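Local atomic coordinates of inactive glucansucrase (Lactobacillus reuteri, PDB entry 5JBD), a protein that is an inactive member of the glucansucrase group, built on the TIM-barrel fold of glycoside hydrolase family 70. Residues Q193-S201 with A212-N220; S201-T209 with L857-L865. One frame throughout, in Å; residues are numbered along the deposited sequence.

How the contacts relate
One run of chain, 193-220, supplies three of the four segments as it leaves the six-stranded antiparallel sheet; the fourth, 857-865, comes from near the C-terminus. Contact 1 joins 193-201, which carries strand 193-197 and the chain leaving it, to 212-220, part of the long loop leading on to strand 242-244. Contact 2 packs the intervening 201-209 on 857-865, 648 residues later, in a loop after strand 841-845. Their segments therefore alternate along the sequence, with Ser201 common to both and centres about 19 Å apart. Asn199 and Asn200 of contact 1 meet Thr209 and Asn208 of contact 2, so the loop folds back on itself between them, and the C-terminal region is tied to it.

Contact 1. Residues Q193-S201 with A212-N220; sequences QVIFVNNNS and ADSNYRLMN
The guanidinium of Arg217 lies between two aliphatic carbons: Phe196 CB stands 3.6 Å above one face and Ser214 CB covers the opposite one, both offset toward the rim. At the edge, in plane, a water accepts from Arg217 NH1 and donates weakly to Asn198 OD1. The Phe196 ring has Arg217 NH2 near its plane at the edge. From CG to NE the arginine chain is extended, which carries its flat end alongside the Phe196 backbone, with CD 3.3 Å from Phe196 O. NH2 donates to Ala212 O, nearly along the C=O axis, and also to Ala838 O, while NE reaches Gln841 O; these bonds hold the group's rotation. The setting is the antiparallel sheet in which strand 193-197 runs between 841-845 and 758-767; the arginine packs the loop 212-220 against Phe196 of that strand and, through Gln841, bonds it to strand 841-845.

Further along, the amide of Asn198 makes two bonds to the backbone of one residue: OD1 accepts from Ser214 N at 2.9 Å, the donor tilted 29° from the carbonyl plane, and ND2 donates to Ser214 O at 3.0 Å. Because OD1 faces an N-H and ND2 a carbonyl O, the pair fixes which way round the amide sits; Ser214 O lies in the amide plane, although ND2 stands above the Ser214 carbonyl plane. Asp213 replies in the other direction, its OD1 accepting from Asn199 N at 2.9 Å on the syn side, though 31° out of the carboxylate plane. Asp213 CG sits beside its own backbone N (chi1 -71°), bringing the carboxylate up to Asn199 N. At the far end, Ile195 CG2 packs obliquely against Met219 SD at 4.1 Å, with the calcium ion about 7 Å from the Met219 side chain.

Contact 2. Residues S201-T209 with L857-L865; sequences SKDPRKGNT and LANGDYAYL. With SO4 (sulfate ion), chain F.
Pro204 O receives the backbone N-H of Tyr862 at 3.0 Å, with an N-H...O angle of 165°; the donor sits above the carbonyl plane. Here a turn of 201-209, with an ST turn at Ser201 and an Asx turn at Asp203, docks on the type I beta turn from Leu857 to Gly860 and the chain that follows it. Within 201-209, Asp203 O accepts from both Lys206 N and Gly207 N. Against it lies the Tyr862 ring, whose CE2 comes 3.4 Å from Arg205 O; its hydroxyl bonds to Ile785 N. Gly207, with no side chain facing the ring, brings its N to 3.7 Å from Tyr862 CD2.

Pro204 CB rests on the carboxylate carbon of Asp861. Arg205 lays one guanidinium face over Asn859 O, 3.1 Å from CZ, with no N-H directed at the oxygen. Asp861 OD1 is 4.4 Å from Arg205 NE and well out of the guanidinium plane, beyond a salt bridge, so any attraction is between charges alone. Asn859 OD1 closes an Asx turn with Asp861 N. A sulfate ion, probably from the crystallisation liquor, is bound by Thr879 N and, within the beta turn, by Ala858 N, 2.6 Å from its O3.

Contact 1. Residues Q193-S201 with A212-N220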
loop_
_atom_site.group_PDB
_atom_site.type_symbol
_atom_site.label_atom_id
_atom_site.label_comp_id
_atom_site.label_asym_id
_atom_site.label_seq_id
_atom_site.Cartn_x
_atom_site.Cartn_y
_atom_site.Cartn_z
ATOM N N GLN A 193 -12.277 7.819 8.309
ATOM C CA GLN A 193 -12.931 7.635 7.021
ATOM C C GLN A 193 -14.246 8.360 6.950
ATOM O O GLN A 193 -14.933 8.579 7.947
ATOM C CB GLN A 193 -13.256 6.160 6.752
ATOM C CG GLN A 193 -12.117 5.169 6.888
ATOM C CD GLN A 193 -11.111 5.232 5.762
ATOM O OE1 GLN A 193 -11.374 5.781 4.683
ATOM N NE2 GLN A 193 -9.944 4.647 6.000
ATOM N N VAL A 194 -14.612 8.649 5.713
ATOM C CA VAL A 194 -15.910 9.120 5.366
ATOM C C VAL A 194 -16.391 8.279 4.168
ATOM O O VAL A 194 -15.602 7.950 3.285
ATOM C CB VAL A 194 -15.739 10.644 5.108
ATOM C CG1 VAL A 194 -16.024 11.049 3.682
ATOM C CG2 VAL A 194 -16.417 11.472 6.196
ATOM N N ILE A 195 -17.665 7.916 4.141
ATOM C CA ILE A 195 -18.258 7.265 2.947
ATOM C C ILE A 195 -19.005 8.279 2.085
ATOM O O ILE A 195 -19.512 9.271 2.600
ATOM C CB ILE A 195 -19.223 6.106 3.286
ATOM C CG1 ILE A 195 -20.392 6.559 4.179
ATOM C CG2 ILE A 195 -18.454 4.960 3.945
ATOM C CD1 ILE A 195 -21.440 5.474 4.417
ATOM N N PHE A 196 -19.081 8.009 0.786
ATOM C CA PHE A 196 -19.899 8.800 -0.143
ATOM C C PHE A 196 -21.267 8.139 -0.274
ATOM O O PHE A 196 -21.359 6.936 -0.597
ATOM C CB PHE A 196 -19.247 8.877 -1.527
ATOM C CG PHE A 196 -17.855 9.455 -1.537
ATOM C CD1 PHE A 196 -17.413 10.337 -0.557
ATOM C CD2 PHE A 196 -16.982 9.120 -2.559
ATOM C CE1 PHE A 196 -16.141 10.864 -0.599
ATOM C CE2 PHE A 196 -15.700 9.652 -2.609
ATOM C CZ PHE A 196 -15.279 10.521 -1.624
ATOM N N VAL A 197 -22.322 8.918 -0.014
ATOM C CA VAL A 197 -23.703 8.410 -0.041
ATOM C C VAL A 197 -24.534 9.154 -1.065
ATOM O O VAL A 197 -24.169 10.261 -1.490
ATOM C CB VAL A 197 -24.409 8.474 1.338
ATOM C CG1 VAL A 197 -23.593 7.737 2.407
ATOM C CG2 VAL A 197 -24.738 9.903 1.763
ATOM N N ASN A 198 -25.645 8.536 -1.448
ATOM C CA ASN A 198 -26.560 9.111 -2.428
ATOM C C ASN A 198 -27.315 10.301 -1.847
ATOM O O ASN A 198 -27.660 10.324 -0.668
ATOM C CB ASN A 198 -27.558 8.064 -2.954
ATOM C CG ASN A 198 -26.912 7.034 -3.865
ATOM O OD1 ASN A 198 -25.740 7.144 -4.227
ATOM N ND2 ASN A 198 -27.678 6.013 -4.233
ATOM N N ASN A 199 -27.546 11.294 -2.694
ATOM C CA ASN A 199 -28.270 12.486 -2.292
ATOM C C ASN A 199 -28.851 13.193 -3.517
ATOM O O ASN A 199 -28.173 14.005 -4.167
ATOM C CB ASN A 199 -27.369 13.433 -1.488
ATOM C CG ASN A 199 -28.113 14.670 -1.008
ATOM O OD1 ASN A 199 -29.347 14.742 -1.095
ATOM N ND2 ASN A 199 -27.371 15.653 -0.506
ATOM N N ASN A 200 -30.108 12.873 -3.807
ATOM C CA ASN A 200 -30.854 13.514 -4.868
ATOM C C ASN A 200 -32.021 14.323 -4.280
ATOM O O ASN A 200 -33.100 14.369 -4.860
ATOM C CB ASN A 200 -31.347 12.455 -5.873
ATOM C CG ASN A 200 -31.887 13.067 -7.169
ATOM O OD1 ASN A 200 -31.466 14.149 -7.603
ATOM N ND2 ASN A 200 -32.829 12.365 -7.796
ATOM N N SER A 201 -31.788 14.979 -3.142
ATOM C CA SER A 201 -32.845 15.712 -2.447
ATOM C C SER A 201 -33.209 17.022 -3.170
ATOM O O SER A 201 -32.384 17.604 -3.875
ATOM C CB SER A 201 -32.433 16.030 -1.010
ATOM O OG SER A 201 -33.409 16.811 -0.345
ATOM N N ALA A 212 -22.968 12.267 -8.222
ATOM C CA ALA A 212 -22.109 11.294 -7.487
ATOM C C ALA A 212 -22.861 10.076 -6.919
ATOM O O ALA A 212 -22.265 9.262 -6.197
ATOM C CB ALA A 212 -21.351 12.008 -6.370
ATOM N N ASP A 213 -24.152 9.950 -7.240
ATOM C CA ASP A 213 -24.947 8.812 -6.802
ATOM C C ASP A 213 -24.503 7.517 -7.481
ATOM O O ASP A 213 -23.932 7.535 -8.582
ATOM C CB ASP A 213 -26.440 9.016 -7.084
ATOM C CG ASP A 213 -27.084 10.067 -6.190
ATOM O OD1 ASP A 213 -26.411 10.619 -5.297
ATOM O OD2 ASP A 213 -28.289 10.347 -6.398
ATOM N N SER A 214 -24.745 6.398 -6.793
ATOM C CA SER A 214 -24.428 5.083 -7.316
ATOM C C SER A 214 -25.462 4.054 -6.846
ATOM O O SER A 214 -25.967 4.126 -5.725
ATOM C CB SER A 214 -23.013 4.672 -6.895
ATOM O OG SER A 214 -22.715 3.320 -7.232
ATOM N N ASN A 215 -25.766 3.114 -7.735
ATOM C CA ASN A 215 -26.571 1.932 -7.413
ATOM C C ASN A 215 -25.699 0.789 -6.862
ATOM O O ASN A 215 -26.230 -0.262 -6.564
ATOM C CB ASN A 215 -27.309 1.441 -8.660
ATOM C CG ASN A 215 -28.379 2.408 -9.126
ATOM O OD1 ASN A 215 -28.482 2.685 -10.316
ATOM N ND2 ASN A 215 -29.166 2.946 -8.194
ATOM N N TYR A 216 -24.385 0.991 -6.762
ATOM C CA TYR A 216 -23.463 -0.050 -6.334
ATOM C C TYR A 216 -22.900 0.288 -4.955
ATOM O O TYR A 216 -23.664 0.314 -3.992
ATOM C CB TYR A 216 -22.439 -0.312 -7.445
ATOM C CG TYR A 216 -23.169 -0.896 -8.632
ATOM C CD1 TYR A 216 -23.509 -2.244 -8.654
ATOM C CD2 TYR A 216 -23.607 -0.088 -9.684
ATOM C CE1 TYR A 216 -24.235 -2.787 -9.702
ATOM C CE2 TYR A 216 -24.329 -0.628 -10.754
ATOM C CZ TYR A 216 -24.646 -1.976 -10.751
ATOM O OH TYR A 216 -25.357 -2.539 -11.795
ATOM N N ARG A 217 -21.612 0.586 -4.844
ATOM C CA ARG A 217 -20.982 0.774 -3.544
ATOM C C ARG A 217 -21.284 -0.394 -2.580
ATOM O O ARG A 217 -21.599 -0.175 -1.404
ATOM C CB ARG A 217 -21.363 2.142 -2.919
ATOM C CG ARG A 217 -20.859 3.361 -3.706
ATOM C CD ARG A 217 -20.921 4.669 -2.904
ATOM N NE ARG A 217 -20.368 5.803 -3.657
ATOM C CZ ARG A 217 -21.051 6.857 -4.152
ATOM N NH1 ARG A 217 -22.364 7.013 -3.964
ATOM N NH2 ARG A 217 -20.396 7.790 -4.837
ATOM N N LEU A 218 -21.210 -1.624 -3.084
ATOM C CA LEU A 218 -21.362 -2.802 -2.220
ATOM C C LEU A 218 -20.064 -2.893 -1.446
ATOM O O LEU A 218 -19.021 -3.178 -2.025
ATOM C CB LEU A 218 -21.607 -4.073 -3.028
ATOM C CG LEU A 218 -22.841 -4.071 -3.937
ATOM C CD1 LEU A 218 -23.056 -5.440 -4.565
ATOM C CD2 LEU A 218 -24.108 -3.616 -3.219
ATOM N N MET A 219 -20.105 -2.551 -0.163
ATOM C CA MET A 219 -18.884 -2.494 0.650
ATOM C C MET A 219 -18.701 -3.787 1.450
ATOM O O MET A 219 -19.659 -4.445 1.796
ATOM C CB MET A 219 -18.915 -1.300 1.596
ATOM C CG MET A 219 -18.905 0.027 0.851
ATOM S SD MET A 219 -18.768 1.418 1.960
ATOM C CE MET A 219 -17.098 1.325 2.533
ATOM N N ASN A 220 -17.449 -4.130 1.698
ATOM C CA ASN A 220 -17.068 -5.261 2.540
ATOM C C ASN A 220 -17.432 -6.609 1.909
ATOM O O ASN A 220 -17.573 -7.602 2.618
ATOM C CB ASN A 220 -17.669 -5.137 3.961
ATOM C CG ASN A 220 -17.448 -3.766 4.576
ATOM O OD1 ASN A 220 -16.319 -3.348 4.836
ATOM N ND2 ASN A 220 -18.533 -3.052 4.801
HETATM O O HOH W 1 -24.390 4.949 -2.938
#

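Contact 2. Residues S201-T209 with L857-L865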
loop_
_atom_site.group_PDB
_atom_site.type_symbol
_atom_site.label_atom_id
_atom_site.label_comp_id
_atom_site.label_asym_id
_atom_site.label_seq_id
_atom_site.Cartn_x
_atom_site.Cartn_y
_atom_site.Cartn_z
ATOM N N SER A 201 -31.788 14.979 -3.142
ATOM C CA SER A 201 -32.845 15.712 -2.447
ATOM C C SER A 201 -33.209 17.022 -3.170
ATOM O O SER A 201 -32.384 17.604 -3.875
ATOM C CB SER A 201 -32.433 16.030 -1.010
ATOM O OG SER A 201 -33.409 16.811 -0.345
ATOM N N LYS A 202 -34.458 17.453 -2.975
ATOM C CA LYS A 202 -34.943 18.769 -3.412
ATOM C C LYS A 202 -35.003 19.770 -2.238
ATOM O O LYS A 202 -35.376 20.922 -2.436
ATOM C CB LYS A 202 -36.319 18.648 -4.105
ATOM C CG LYS A 202 -36.263 18.304 -5.622
ATOM C CD LYS A 202 -36.852 16.933 -5.939
ATOM C CE LYS A 202 -36.559 16.478 -7.368
ATOM N NZ LYS A 202 -35.272 15.728 -7.467
ATOM N N ASP A 203 -34.608 19.341 -1.040
ATOM C CA ASP A 203 -34.615 20.176 0.166
ATOM C C ASP A 203 -33.317 20.996 0.232
ATOM O O ASP A 203 -32.243 20.421 0.362
ATOM C CB ASP A 203 -34.730 19.283 1.412
ATOM C CG ASP A 203 -34.870 20.077 2.718
ATOM O OD1 ASP A 203 -34.685 21.309 2.734
ATOM O OD2 ASP A 203 -35.151 19.437 3.749
ATOM N N PRO A 204 -33.406 22.340 0.161
ATOM C CA PRO A 204 -32.154 23.134 0.147
ATOM C C PRO A 204 -31.268 22.993 1.397
ATOM O O PRO A 204 -30.064 23.263 1.312
ATOM C CB PRO A 204 -32.641 24.587 -0.005
ATOM C CG PRO A 204 -34.081 24.514 -0.394
ATOM C CD PRO A 204 -34.609 23.194 0.090
ATOM N N ARG A 205 -31.851 22.581 2.529
ATOM C CA ARG A 205 -31.075 22.266 3.742
ATOM C C ARG A 205 -30.236 20.992 3.606
ATOM O O ARG A 205 -29.239 20.835 4.318
ATOM C CB ARG A 205 -31.980 22.125 4.969
ATOM C CG ARG A 205 -32.736 23.381 5.356
ATOM C CD ARG A 205 -33.738 23.000 6.443
ATOM N NE ARG A 205 -34.330 24.144 7.143
ATOM C CZ ARG A 205 -33.725 24.887 8.072
ATOM N NH1 ARG A 205 -32.460 24.659 8.434
ATOM N NH2 ARG A 205 -34.390 25.894 8.640
ATOM N N LYS A 206 -30.660 20.075 2.731
ATOM C CA LYS A 206 -29.915 18.830 2.473
ATOM C C LYS A 206 -28.979 18.912 1.270
ATOM O O LYS A 206 -27.985 18.202 1.226
ATOM C CB LYS A 206 -30.882 17.661 2.280
ATOM C CG LYS A 206 -31.750 17.430 3.500
ATOM C CD LYS A 206 -32.470 16.106 3.435
ATOM C CE LYS A 206 -33.295 15.917 4.694
ATOM N NZ LYS A 206 -34.249 14.787 4.563
ATOM N N GLY A 207 -29.294 19.773 0.301
ATOM C CA GLY A 207 -28.521 19.848 -0.927
ATOM C C GLY A 207 -28.766 18.653 -1.833
ATOM O O GLY A 207 -29.703 17.888 -1.640
ATOM N N ASN A 208 -27.895 18.498 -2.820
ATOM C CA ASN A 208 -28.065 17.514 -3.872
ATOM C C ASN A 208 -26.722 17.316 -4.553
ATOM O O ASN A 208 -26.136 18.282 -5.062
ATOM C CB ASN A 208 -29.096 18.023 -4.886
ATOM C CG ASN A 208 -29.388 17.017 -5.996
ATOM O OD1 ASN A 208 -28.495 16.627 -6.744
ATOM N ND2 ASN A 208 -30.648 16.637 -6.138
ATOM N N THR A 209 -26.239 16.075 -4.558
ATOM C CA THR A 209 -24.998 15.715 -5.257
ATOM C C THR A 209 -25.255 14.508 -6.162
ATOM O O THR A 209 -24.458 13.567 -6.184
ATOM C CB THR A 209 -23.868 15.396 -4.250
ATOM O OG1 THR A 209 -24.310 14.371 -3.358
ATOM C CG2 THR A 209 -23.485 16.636 -3.453
ATOM N N LEU A 857 -26.548 29.477 4.365
ATOM C CA LEU A 857 -27.126 30.769 4.734
ATOM C C LEU A 857 -27.557 30.706 6.204
ATOM O O LEU A 857 -27.548 29.634 6.811
ATOM C CB LEU A 857 -28.317 31.135 3.822
ATOM C CG LEU A 857 -28.136 31.587 2.364
ATOM C CD1 LEU A 857 -27.975 33.088 2.314
ATOM C CD2 LEU A 857 -27.007 30.907 1.589
ATOM N N ALA A 858 -27.918 31.851 6.781
ATOM C CA ALA A 858 -28.311 31.922 8.199
ATOM C C ALA A 858 -29.477 30.979 8.545
ATOM O O ALA A 858 -29.498 30.405 9.638
ATOM C CB ALA A 858 -28.638 33.356 8.600
ATOM N N ASN A 859 -30.408 30.792 7.602
ATOM C CA ASN A 859 -31.532 29.844 7.764
ATOM C C ASN A 859 -31.204 28.351 7.551
ATOM O O ASN A 859 -32.105 27.519 7.583
ATOM C CB ASN A 859 -32.697 30.247 6.840
ATOM C CG ASN A 859 -32.416 29.980 5.363
ATOM O OD1 ASN A 859 -31.394 29.401 4.989
ATOM N ND2 ASN A 859 -33.332 30.411 4.517
ATOM N N GLY A 860 -29.938 28.011 7.318
ATOM C CA GLY A 860 -29.521 26.615 7.167
ATOM C C GLY A 860 -29.455 26.099 5.738
ATOM O O GLY A 860 -28.858 25.053 5.498
ATOM N N ASP A 861 -30.045 26.816 4.782
ATOM C CA ASP A 861 -30.010 26.393 3.378
ATOM C C ASP A 861 -28.594 26.474 2.822
ATOM O O ASP A 861 -27.873 27.433 3.111
ATOM C CB ASP A 861 -30.896 27.291 2.509
ATOM C CG ASP A 861 -32.381 27.141 2.796
ATOM O OD1 ASP A 861 -32.780 26.236 3.553
ATOM O OD2 ASP A 861 -33.152 27.946 2.233
ATOM N N TYR A 862 -28.204 25.484 2.021
ATOM C CA TYR A 862 -26.953 25.566 1.270
ATOM C C TYR A 862 -27.018 26.706 0.254
ATOM O O TYR A 862 -28.021 26.859 -0.451
ATOM C CB TYR A 862 -26.655 24.258 0.536
ATOM C CG TYR A 862 -26.060 23.184 1.423
ATOM C CD1 TYR A 862 -24.722 23.246 1.823
ATOM C CD2 TYR A 862 -26.827 22.109 1.868
ATOM C CE1 TYR A 862 -24.169 22.259 2.643
ATOM C CE2 TYR A 862 -26.281 21.124 2.696
ATOM C CZ TYR A 862 -24.958 21.202 3.078
ATOM O OH TYR A 862 -24.416 20.224 3.885
ATOM N N ALA A 863 -25.960 27.512 0.202
ATOM C CA ALA A 863 -25.801 28.487 -0.864
ATOM C C ALA A 863 -25.626 27.715 -2.168
ATOM O O ALA A 863 -25.097 26.594 -2.171
ATOM C CB ALA A 863 -24.598 29.386 -0.610
ATOM N N TYR A 864 -26.102 28.288 -3.266
ATOM C CA TYR A 864 -26.022 27.594 -4.555
ATOM C C TYR A 864 -25.981 28.583 -5.688
ATOM O O TYR A 864 -26.680 29.595 -5.653
ATOM C CB TYR A 864 -27.201 26.628 -4.729
ATOM C CG TYR A 864 -27.023 25.619 -5.843
ATOM C CD1 TYR A 864 -26.333 24.422 -5.631
ATOM C CD2 TYR A 864 -27.549 25.854 -7.106
ATOM C CE1 TYR A 864 -26.170 23.495 -6.652
ATOM C CE2 TYR A 864 -27.392 24.936 -8.133
ATOM C CZ TYR A 864 -26.712 23.754 -7.904
ATOM O OH TYR A 864 -26.568 22.848 -8.941
ATOM N N LEU A 865 -25.152 28.280 -6.681
ATOM C CA LEU A 865 -25.026 29.098 -7.867
ATOM C C LEU A 865 -25.508 28.280 -9.055
ATOM O O LEU A 865 -24.844 27.342 -9.492
ATOM C CB LEU A 865 -23.578 29.531 -8.053
ATOM C CG LEU A 865 -23.325 30.472 -9.223
ATOM C CD1 LEU A 865 -24.111 31.773 -9.055
ATOM C CD2 LEU A 865 -21.834 30.737 -9.346
HETATM S S SO4 F . -27.354 35.419 5.051
HETATM O O1 SO4 F . -27.234 36.404 6.150
HETATM O O2 SO4 F . -28.195 35.955 3.957
HETATM O O3 SO4 F . -27.989 34.190 5.570
HETATM O O4 SO4 F . -26.012 35.108 4.516
#